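Side-chain contacts in 3-keto-5-aminohexanoate cleavage enzyme (Burkholderia xenovorans LB400, PDB 3E49), which probably cleaves 3-keto-5-aminohexanoate or a related beta-keto acid, using a zinc ion held at the mouth of a TIM barrel: residues Y26-P31 against A35-G40; V254-E259 against R278-V283; Y180-F185 against F195-V200; E172-S177 against F201-G206. All coordinates share one frame; numbering follows the deposited sequence.

Contact 1: residues Y26-P31 against A35-G40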
# COMPACT_ATOMS: atom_id res chain seq x y z
N TYR A 26 -4.85 18.29 34.52
CA TYR A 26 -6.07 17.60 34.19
C TYR A 26 -5.92 16.09 34.14
O TYR A 26 -6.94 15.37 33.98
CB TYR A 26 -6.61 18.14 32.86
CG TYR A 26 -6.71 19.63 32.85
CD1 TYR A 26 -7.60 20.27 33.68
CD2 TYR A 26 -5.90 20.40 32.02
CE1 TYR A 26 -7.71 21.64 33.69
CE2 TYR A 26 -5.99 21.80 32.02
CZ TYR A 26 -6.90 22.40 32.87
OH TYR A 26 -7.07 23.76 32.91
N LEU A 27 -4.71 15.58 34.33
CA LEU A 27 -4.48 14.10 34.34
C LEU A 27 -5.11 13.52 35.61
O LEU A 27 -4.76 13.93 36.72
CB LEU A 27 -2.99 13.75 34.31
CG LEU A 27 -2.59 12.27 34.12
CD1 LEU A 27 -3.02 11.85 32.71
CD2 LEU A 27 -1.10 12.00 34.31
N PRO A 28 -6.09 12.63 35.45
CA PRO A 28 -6.70 12.07 36.66
C PRO A 28 -5.77 11.17 37.48
O PRO A 28 -5.12 10.27 36.94
CB PRO A 28 -7.91 11.27 36.13
CG PRO A 28 -8.18 11.80 34.76
CD PRO A 28 -6.79 12.18 34.23
N VAL A 29 -5.70 11.43 38.79
CA VAL A 29 -4.87 10.67 39.71
C VAL A 29 -5.67 9.93 40.80
O VAL A 29 -5.52 8.73 40.96
CB VAL A 29 -3.86 11.62 40.38
CG1 VAL A 29 -3.09 10.89 41.49
CG2 VAL A 29 -2.91 12.14 39.31
N THR A 30 -6.52 10.64 41.53
CA THR A 30 -7.23 10.03 42.64
C THR A 30 -8.43 9.21 42.20
O THR A 30 -9.00 9.46 41.13
CB THR A 30 -7.73 11.10 43.64
OG1 THR A 30 -8.74 11.89 43.02
CG2 THR A 30 -6.59 12.01 44.12
N PRO A 31 -8.84 8.23 43.02
CA PRO A 31 -10.03 7.46 42.70
C PRO A 31 -11.19 8.32 42.30
O PRO A 31 -11.90 7.97 41.36
CB PRO A 31 -10.31 6.70 44.00
CG PRO A 31 -8.99 6.43 44.53
CD PRO A 31 -8.21 7.71 44.24
N ALA A 35 -12.90 8.23 38.59
CA ALA A 35 -14.31 7.96 38.43
C ALA A 35 -15.04 9.09 37.72
O ALA A 35 -15.85 8.83 36.81
CB ALA A 35 -14.98 7.63 39.84
N GLN A 36 -14.81 10.34 38.13
CA GLN A 36 -15.53 11.42 37.46
C GLN A 36 -15.07 11.52 35.99
O GLN A 36 -15.87 11.86 35.14
CB GLN A 36 -15.40 12.79 38.18
CG GLN A 36 -16.14 12.85 39.55
CD GLN A 36 -17.60 12.34 39.51
OE1 GLN A 36 -17.96 11.37 40.20
NE2 GLN A 36 -18.42 12.95 38.66
N ALA A 37 -13.80 11.25 35.71
CA ALA A 37 -13.25 11.26 34.34
C ALA A 37 -14.01 10.24 33.49
O ALA A 37 -14.42 10.53 32.36
CB ALA A 37 -11.78 10.95 34.37
N SER A 38 -14.22 9.06 34.08
CA SER A 38 -14.89 7.93 33.44
C SER A 38 -16.38 8.15 33.24
O SER A 38 -16.93 7.88 32.18
CB SER A 38 -14.63 6.66 34.24
OG SER A 38 -13.24 6.43 34.39
N ILE A 39 -17.05 8.71 34.23
CA ILE A 39 -18.45 8.99 34.06
C ILE A 39 -18.70 10.11 33.07
O ILE A 39 -19.63 10.05 32.29
CB ILE A 39 -19.11 9.29 35.44
CG1 ILE A 39 -18.94 8.04 36.35
CG2 ILE A 39 -20.53 9.66 35.23
CD1 ILE A 39 -19.09 8.31 37.88
N GLY A 40 -17.87 11.15 33.08
CA GLY A 40 -17.99 12.23 32.11
C GLY A 40 -17.76 11.76 30.67
O GLY A 40 -18.44 12.20 29.77

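Contact 2: residues V254-E259 against R278-V283. With ZN (zinc ion), chain E.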
# COMPACT_ATOMS: atom_id res chain seq x y z
N VAL A 254 -13.02 3.94 17.48
CA VAL A 254 -12.02 4.96 17.86
C VAL A 254 -11.65 4.97 19.35
O VAL A 254 -12.48 4.69 20.20
CB VAL A 254 -12.55 6.35 17.48
CG1 VAL A 254 -12.79 6.42 15.95
CG2 VAL A 254 -13.87 6.70 18.25
N ARG A 255 -10.43 5.37 19.66
CA ARG A 255 -9.98 5.47 21.05
C ARG A 255 -9.44 6.84 21.28
O ARG A 255 -8.62 7.33 20.50
CB ARG A 255 -8.94 4.42 21.43
CG ARG A 255 -8.35 4.60 22.79
CD ARG A 255 -7.62 3.40 23.23
NE ARG A 255 -6.70 3.73 24.31
CZ ARG A 255 -5.95 2.87 24.97
NH1 ARG A 255 -6.07 1.57 24.78
NH2 ARG A 255 -5.10 3.32 25.85
N VAL A 256 -9.93 7.46 22.35
CA VAL A 256 -9.46 8.77 22.79
C VAL A 256 -9.08 8.67 24.29
O VAL A 256 -9.13 7.59 24.87
CB VAL A 256 -10.46 9.91 22.49
CG1 VAL A 256 -10.72 10.01 20.97
CG2 VAL A 256 -11.80 9.72 23.23
N GLY A 257 -8.68 9.78 24.89
CA GLY A 257 -8.33 9.82 26.31
C GLY A 257 -7.02 10.45 26.68
O GLY A 257 -6.08 10.41 25.92
N LEU A 258 -6.96 10.98 27.91
CA LEU A 258 -5.76 11.63 28.46
C LEU A 258 -4.61 10.67 28.69
O LEU A 258 -3.42 11.09 28.77
CB LEU A 258 -6.11 12.47 29.72
CG LEU A 258 -6.66 13.90 29.57
CD1 LEU A 258 -7.65 14.08 28.50
CD2 LEU A 258 -7.24 14.38 30.94
N GLU A 259 -4.92 9.38 28.75
CA GLU A 259 -3.87 8.37 28.79
C GLU A 259 -2.96 8.49 27.55
O GLU A 259 -1.78 8.31 27.65
CB GLU A 259 -4.46 6.96 28.78
CG GLU A 259 -3.43 5.89 28.48
CD GLU A 259 -3.80 4.48 28.85
OE1 GLU A 259 -4.80 4.24 29.57
OE2 GLU A 259 -3.04 3.60 28.39
N ARG A 278 -15.97 14.44 22.81
CA ARG A 278 -16.76 15.41 22.01
C ARG A 278 -16.09 15.78 20.71
O ARG A 278 -16.76 15.94 19.69
CB ARG A 278 -17.08 16.67 22.82
CG ARG A 278 -18.09 16.43 23.94
CD ARG A 278 -18.60 17.71 24.58
NE ARG A 278 -17.58 18.44 25.30
CZ ARG A 278 -17.23 18.24 26.56
NH1 ARG A 278 -17.85 17.32 27.29
NH2 ARG A 278 -16.27 18.98 27.08
N LYS A 279 -14.78 15.91 20.73
CA LYS A 279 -14.05 16.29 19.53
C LYS A 279 -14.18 15.22 18.45
O LYS A 279 -14.52 15.52 17.33
CB LYS A 279 -12.59 16.60 19.85
CG LYS A 279 -11.87 17.50 18.85
CD LYS A 279 -12.51 18.89 18.87
CE LYS A 279 -11.85 19.87 17.93
NZ LYS A 279 -12.80 21.02 17.59
N ILE A 280 -13.96 13.96 18.80
CA ILE A 280 -14.08 12.89 17.80
C ILE A 280 -15.52 12.73 17.37
O ILE A 280 -15.80 12.37 16.23
CB ILE A 280 -13.43 11.54 18.25
CG1 ILE A 280 -13.17 10.64 17.00
CG2 ILE A 280 -14.28 10.81 19.40
CD1 ILE A 280 -12.18 11.25 15.91
N ARG A 281 -16.45 13.05 18.25
CA ARG A 281 -17.83 13.01 17.88
C ARG A 281 -18.23 14.05 16.82
O ARG A 281 -19.13 13.80 16.03
CB ARG A 281 -18.74 13.02 19.11
CG ARG A 281 -18.73 11.72 19.82
CD ARG A 281 -19.76 11.77 20.91
NE ARG A 281 -21.06 12.08 20.34
CZ ARG A 281 -22.05 12.65 21.02
NH1 ARG A 281 -21.88 13.05 22.26
NH2 ARG A 281 -23.18 12.90 20.43
N GLN A 282 -17.50 15.16 16.71
CA GLN A 282 -17.74 16.15 15.66
C GLN A 282 -17.48 15.50 14.29
O GLN A 282 -18.25 15.67 13.34
CB GLN A 282 -16.80 17.35 15.83
CG GLN A 282 -17.15 18.25 17.02
CD GLN A 282 -16.31 19.54 17.10
OE1 GLN A 282 -15.19 19.63 16.58
NE2 GLN A 282 -16.85 20.54 17.79
N VAL A 283 -16.39 14.75 14.22
CA VAL A 283 -16.04 13.95 13.02
C VAL A 283 -17.06 12.86 12.75
O VAL A 283 -17.59 12.72 11.64
CB VAL A 283 -14.62 13.38 13.13
CG1 VAL A 283 -14.28 12.51 11.87
CG2 VAL A 283 -13.62 14.53 13.32
ZN ZN E . -3.49 1.55 28.98
O HOH W 1 -2.78 -0.71 28.90
O HOH W 2 -2.97 1.08 26.69

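Contact 3: residues Y180-F185 against F195-V200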
# COMPACT_ATOMS: atom_id res chain seq x y z
N TYR A 180 0.53 -10.26 13.57
CA TYR A 180 0.99 -11.62 13.30
C TYR A 180 1.09 -12.46 14.58
O TYR A 180 0.77 -13.66 14.57
CB TYR A 180 2.30 -11.58 12.56
CG TYR A 180 2.15 -11.36 11.08
CD1 TYR A 180 1.75 -12.40 10.23
CD2 TYR A 180 2.53 -10.14 10.48
CE1 TYR A 180 1.66 -12.22 8.86
CE2 TYR A 180 2.45 -9.96 9.11
CZ TYR A 180 2.05 -11.02 8.30
OH TYR A 180 1.98 -10.82 6.95
N ASN A 181 1.47 -11.83 15.68
CA ASN A 181 1.58 -12.58 16.94
C ASN A 181 0.15 -12.99 17.35
O ASN A 181 -0.06 -14.13 17.74
CB ASN A 181 2.23 -11.77 18.06
CG ASN A 181 3.67 -11.51 17.84
OD1 ASN A 181 4.31 -12.14 17.02
ND2 ASN A 181 4.22 -10.61 18.63
N LEU A 182 -0.84 -12.10 17.17
CA LEU A 182 -2.23 -12.44 17.50
C LEU A 182 -2.69 -13.57 16.60
O LEU A 182 -3.37 -14.48 17.08
CB LEU A 182 -3.17 -11.24 17.36
CG LEU A 182 -4.67 -11.38 17.64
CD1 LEU A 182 -4.96 -11.92 19.01
CD2 LEU A 182 -5.35 -10.02 17.40
N ALA A 183 -2.35 -13.51 15.31
CA ALA A 183 -2.75 -14.59 14.36
C ALA A 183 -2.23 -15.96 14.82
O ALA A 183 -2.91 -16.96 14.69
CB ALA A 183 -2.27 -14.28 12.93
N HIS A 184 -1.05 -15.98 15.41
CA HIS A 184 -0.44 -17.18 15.95
C HIS A 184 -1.35 -17.78 17.00
O HIS A 184 -1.64 -18.98 16.95
CB HIS A 184 0.92 -16.85 16.56
CG HIS A 184 1.58 -17.97 17.30
ND1 HIS A 184 2.10 -19.08 16.67
CD2 HIS A 184 1.89 -18.10 18.61
CE1 HIS A 184 2.67 -19.86 17.57
NE2 HIS A 184 2.56 -19.29 18.75
N PHE A 185 -1.77 -16.96 17.95
CA PHE A 185 -2.67 -17.42 19.02
C PHE A 185 -4.06 -17.75 18.54
O PHE A 185 -4.72 -18.64 19.11
CB PHE A 185 -2.72 -16.40 20.14
CG PHE A 185 -1.47 -16.32 20.92
CD1 PHE A 185 -1.15 -17.33 21.83
CD2 PHE A 185 -0.54 -15.28 20.71
CE1 PHE A 185 0.05 -17.28 22.53
CE2 PHE A 185 0.63 -15.23 21.42
CZ PHE A 185 0.94 -16.24 22.31
N PHE A 195 -12.27 -10.44 17.55
CA PHE A 195 -11.08 -9.93 18.21
C PHE A 195 -11.12 -8.41 18.18
O PHE A 195 -11.26 -7.80 17.10
CB PHE A 195 -9.80 -10.46 17.51
CG PHE A 195 -9.83 -11.94 17.24
CD1 PHE A 195 -9.71 -12.84 18.27
CD2 PHE A 195 -10.05 -12.44 15.97
CE1 PHE A 195 -9.79 -14.18 18.04
CE2 PHE A 195 -10.14 -13.77 15.73
CZ PHE A 195 -9.99 -14.65 16.77
N PHE A 196 -11.02 -7.79 19.35
CA PHE A 196 -10.99 -6.33 19.47
C PHE A 196 -9.53 -5.89 19.30
O PHE A 196 -8.69 -6.06 20.19
CB PHE A 196 -11.60 -5.92 20.80
CG PHE A 196 -11.80 -4.44 20.98
CD1 PHE A 196 -12.17 -3.61 19.92
CD2 PHE A 196 -11.72 -3.88 22.26
CE1 PHE A 196 -12.39 -2.25 20.12
CE2 PHE A 196 -11.93 -2.52 22.46
CZ PHE A 196 -12.28 -1.71 21.38
N VAL A 197 -9.24 -5.42 18.10
CA VAL A 197 -7.85 -5.07 17.73
C VAL A 197 -7.69 -3.56 17.79
O VAL A 197 -8.34 -2.81 17.04
CB VAL A 197 -7.50 -5.67 16.36
CG1 VAL A 197 -6.11 -5.24 15.97
CG2 VAL A 197 -7.62 -7.24 16.35
N GLN A 198 -6.87 -3.11 18.74
CA GLN A 198 -6.62 -1.71 18.97
C GLN A 198 -5.23 -1.46 18.38
O GLN A 198 -4.19 -1.86 18.93
CB GLN A 198 -6.66 -1.35 20.46
CG GLN A 198 -6.47 0.12 20.77
CD GLN A 198 -7.75 0.91 20.48
OE1 GLN A 198 -7.81 1.71 19.57
NE2 GLN A 198 -8.83 0.60 21.23
N THR A 199 -5.22 -0.82 17.24
CA THR A 199 -3.93 -0.50 16.56
C THR A 199 -3.46 0.82 17.09
O THR A 199 -4.19 1.82 17.01
CB THR A 199 -4.05 -0.49 15.02
OG1 THR A 199 -5.05 0.44 14.61
CG2 THR A 199 -4.33 -1.91 14.46
N VAL A 200 -2.23 0.80 17.65
CA VAL A 200 -1.60 1.93 18.37
C VAL A 200 -0.49 2.56 17.58
O VAL A 200 0.51 1.88 17.31
CB VAL A 200 -0.99 1.45 19.72
CG1 VAL A 200 -0.42 2.61 20.53
CG2 VAL A 200 -2.12 0.74 20.58

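Contact 4: residues E172-S177 against F201-G206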
# COMPACT_ATOMS: atom_id res chain seq x y z
N GLU A 172 -3.82 -4.78 22.07
CA GLU A 172 -3.09 -3.57 21.76
C GLU A 172 -1.96 -3.96 20.87
O GLU A 172 -1.02 -4.62 21.32
CB GLU A 172 -2.59 -2.91 23.03
CG GLU A 172 -3.70 -2.36 23.86
CD GLU A 172 -3.20 -1.79 25.18
OE1 GLU A 172 -2.23 -2.36 25.77
OE2 GLU A 172 -3.81 -0.77 25.61
N CYS A 173 -2.08 -3.61 19.61
CA CYS A 173 -1.09 -3.98 18.60
C CYS A 173 -0.34 -2.73 18.15
O CYS A 173 -0.89 -1.86 17.48
CB CYS A 173 -1.76 -4.68 17.43
SG CYS A 173 -2.69 -6.20 17.96
N TYR A 174 0.91 -2.63 18.53
CA TYR A 174 1.74 -1.46 18.21
C TYR A 174 2.53 -1.54 16.92
O TYR A 174 3.26 -0.58 16.58
CB TYR A 174 2.74 -1.23 19.35
CG TYR A 174 2.10 -0.93 20.68
CD1 TYR A 174 1.52 -1.93 21.44
CD2 TYR A 174 2.13 0.36 21.18
CE1 TYR A 174 0.95 -1.65 22.69
CE2 TYR A 174 1.58 0.65 22.42
CZ TYR A 174 0.98 -0.36 23.16
OH TYR A 174 0.46 -0.03 24.38
N ASP A 175 2.44 -2.65 16.21
CA ASP A 175 3.16 -2.82 14.96
C ASP A 175 2.65 -4.05 14.23
O ASP A 175 1.87 -4.81 14.79
CB ASP A 175 4.65 -2.93 15.19
CG ASP A 175 5.46 -2.45 13.97
OD1 ASP A 175 4.89 -2.19 12.88
OD2 ASP A 175 6.67 -2.32 14.12
N THR A 176 3.13 -4.28 13.01
CA THR A 176 2.68 -5.41 12.19
C THR A 176 2.92 -6.73 12.91
O THR A 176 2.04 -7.63 12.92
CB THR A 176 3.44 -5.51 10.89
OG1 THR A 176 3.97 -4.21 10.50
CG2 THR A 176 2.56 -6.16 9.78
N SER A 177 4.08 -6.85 13.56
CA SER A 177 4.47 -8.09 14.25
C SER A 177 3.42 -8.47 15.26
O SER A 177 3.18 -9.67 15.45
CB SER A 177 5.83 -7.97 14.92
OG SER A 177 5.82 -6.97 15.88
N PHE A 201 -0.65 3.84 17.25
CA PHE A 201 0.35 4.56 16.40
C PHE A 201 1.00 5.69 17.11
O PHE A 201 0.37 6.39 17.88
CB PHE A 201 -0.36 5.19 15.19
CG PHE A 201 -1.17 4.21 14.39
CD1 PHE A 201 -0.59 3.45 13.41
CD2 PHE A 201 -2.52 4.01 14.67
CE1 PHE A 201 -1.33 2.50 12.70
CE2 PHE A 201 -3.28 3.06 13.96
CZ PHE A 201 -2.66 2.29 12.98
N GLY A 202 2.27 5.92 16.79
CA GLY A 202 2.94 7.10 17.25
C GLY A 202 3.80 7.05 18.47
O GLY A 202 4.23 8.09 18.91
N LEU A 203 4.05 5.88 19.02
CA LEU A 203 4.89 5.76 20.21
C LEU A 203 6.24 5.33 19.78
O LEU A 203 6.34 4.41 18.96
CB LEU A 203 4.35 4.71 21.15
CG LEU A 203 2.97 5.00 21.72
CD1 LEU A 203 2.57 3.85 22.64
CD2 LEU A 203 2.94 6.35 22.48
N LEU A 204 7.30 5.95 20.30
CA LEU A 204 8.66 5.55 19.99
C LEU A 204 8.84 4.15 20.55
O LEU A 204 8.68 3.94 21.74
CB LEU A 204 9.68 6.52 20.60
CG LEU A 204 11.14 6.15 20.40
CD1 LEU A 204 11.51 6.06 18.92
CD2 LEU A 204 12.04 7.14 21.15
N GLY A 205 9.19 3.21 19.67
CA GLY A 205 9.28 1.80 20.03
C GLY A 205 8.17 1.00 19.34
O GLY A 205 8.24 -0.22 19.25
N GLY A 206 7.15 1.70 18.86
CA GLY A 206 6.06 1.10 18.07
C GLY A 206 6.04 1.69 16.66
O GLY A 206 7.00 2.38 16.24

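Contact 1: residues Y26-P31 against A35-G40
The start of helix 31-44, the first helix after barrel strand 10-13, is joined here to the loop that leads into it, through Pro31 with Ala35 and Pro28 with Ala37. Pro31 lies in the first turn, where its lack of an N-H costs the helix nothing, and its carbonyl O accepts Ala35 N at 3.0 Å with an N-H...O angle of 163°. The methyl CB of Ala35 lies close to that same oxygen, Pro31 O, at 3.5 Å. Two residues further on, Ala37 points its CB toward the loop and meets the ring of Pro28 at its outermost carbon, CG, at 3.7 Å. Ahead of the helix, Thr30 is the N-cap: its side chain caps a backbone N of the first turn and Glu33 OE1 accepts from Thr30 N in return, consistent with a capping box; Val29 N also bonds Glu33 OE1. Pro28 O takes a bond from Thr15 OG1, and Asn273 of helix 273-286 touches both Pro28 and Ala37. The side chain of Pro28 is about 12 Å from the zinc ion. A cap and a backbone bond thus fix where the helix begins, and the small proline-alanine contact, with no polar group to satisfy, lets the loop lie close against it.

Contact 2: residues V254-E259 against R278-V283
A single side chain, that of Ile280, makes the whole contact with Val254 and Val256, although the segment carrying the two valines ends in a ligand of the zinc ion. The setting is the last strand of the TIM barrel, 253-256, covered on its outer side by helix 273-286. Val254 and Val256 point toward the helix and Arg255, between them, points away. With CG1 anti to the backbone N (chi1 -161°) and CG2 between the backbone N and the carbonyl carbon, the two branches of Ile280 divide between the valines: CG1 lies 4.2 Å from Val254 CG2, the two side chains passing in opposite directions, and CG2 lies 4.0 Å from Val256 CG1, where the side chains meet at a slant. The packing is wholly apolar and buried, and Ala244 of helix 240-248 touches both Val254 and Ile280. Beyond the strand end, Glu259 reaches the zinc ion through OE2 at 2.2 Å, while its OE1 stays 3.0 Å from the metal. His50, His52 and two waters complete the site. Arg255 sends an extended chain toward the same carboxylate and meets Glu259 OE2 in the guanidinium plane, NH2 to OE2 3.3 Å, a salt bridge that would help orient the metal ligand. Further salt bridges to Asp260 and Glu170 hold the guanidinium in turn. On the far side of the helix, Lys279 NZ bonds Glu285 O of a neighbouring subunit and also gives a hydrogen bond of 2.9 Å to Gln282 OE1, coming in 29° off the plane of that amide.

Contact 3: residues Y180-F185 against F195-V200
Leu182 meets Val197 closely and Phe195 only loosely, and one methyl does both. Its CD2 lies 3.7 Å from Val197 CG2, the two side chains meeting at a slant, but the same CD2 is 4.5 Å from Phe195 CB, and the ring of Phe195 turns away from it. With CG anti to its backbone N (chi1 179°), Leu182 extends from the helix and presents CD2 to the strand. Val197 answers with the branch that stands beside its own backbone N, CG2, while CG1 reaches Cys173 on the next strand. These residues belong to a beta-alpha-beta crossover of the TIM barrel: strand 168-173, helix 176-187 and strand 195-201, with the helix lying outside the two parallel strands it connects. Phe171 of strand 168-173 touches both Leu182 and Phe195, and Phe225 of helix 211-225 adds to the cover of Leu182. Away from the strand, part of the helix surface is more accessible, and some of it meets a neighbouring subunit. Tyr180, Ala183 and His184 are partly exposed; of these Tyr180 and His184 touch the neighbouring subunit. Tyr180 OH makes a hydrogen bond with Asp213 OD2 of that subunit, and the imidazole of His184 meets the ring of Tyr122, also of that subunit, with the planes inclined at about 65°. Phe185 is buried against Phe152, Ile155 and Leu159 of helix 152-163, with His184 CD2 4.1 Å above the centre of its ring.

Contact 4: residues E172-S177 against F201-G206
The phenol ring of Tyr174 meets Leu203 at its edge, not over a face: Leu203 CD1 lies in the ring plane, 3.4 Å from Tyr174 CE2 and 3.8 Å from Tyr174 CD2. Val200 and Asn113, on strands 195-201 and 109-113, also touch this side chain. CB of Tyr174 points toward the loop, and with chi1 -62° CG stands anti to the carbonyl carbon, which brings the CD2-CE2 edge to Leu203. The second flat group, the carboxylate of Asp175, takes the N-H of Thr176 on OD1 at 2.7 Å, the donor standing 38° out of its plane. Both segments run from the ends of barrel strands into the loops on the side of the zinc site, and the Tyr174 side chain is about 6 Å from the metal. Leu203 to Gly206 form a type II beta turn, closed by Gly206 N to Leu203 O at 2.8 Å and with Gly205 at its third position. The turn brings backbone against backbone, Gly206 C lying 3.6 Å from Tyr174 O. Asp175 also bonds Thr176 OG1 and Ser177 N of a neighbouring subunit; its OD2 comes close to Asp175 OD2 of that subunit, and the two carboxylates would repel if both are charged, perhaps offset by these partners. Between the segments the contact is apolar and steric, with the backbone bond of Tyr174 to Ile207 just beyond the turn.

Contacts 2, 3 and 4 all reach the barrel sheet and are buried; contact 1, at a helix start, is only partly so. Contacts 2 and 3 both place a branched residue of an outer helix against strand side chains. Contacts 3 and 4 share helix 176-187 and are joined by backbone pairing of the neighbouring strands 168-173 and 195-201; both also face the same neighbouring subunit. Contacts 1 and 2 meet where Leu258 packs on Pro28. Across the barrel, Arg255 of contact 2 forms a long, weak ion pair with Glu172 of contact 4. In these contacts the charged pairs lie inside the barrel and, for Asp175, at a subunit interface, while the helix-strand packing of contacts 2 and 3 is apolar.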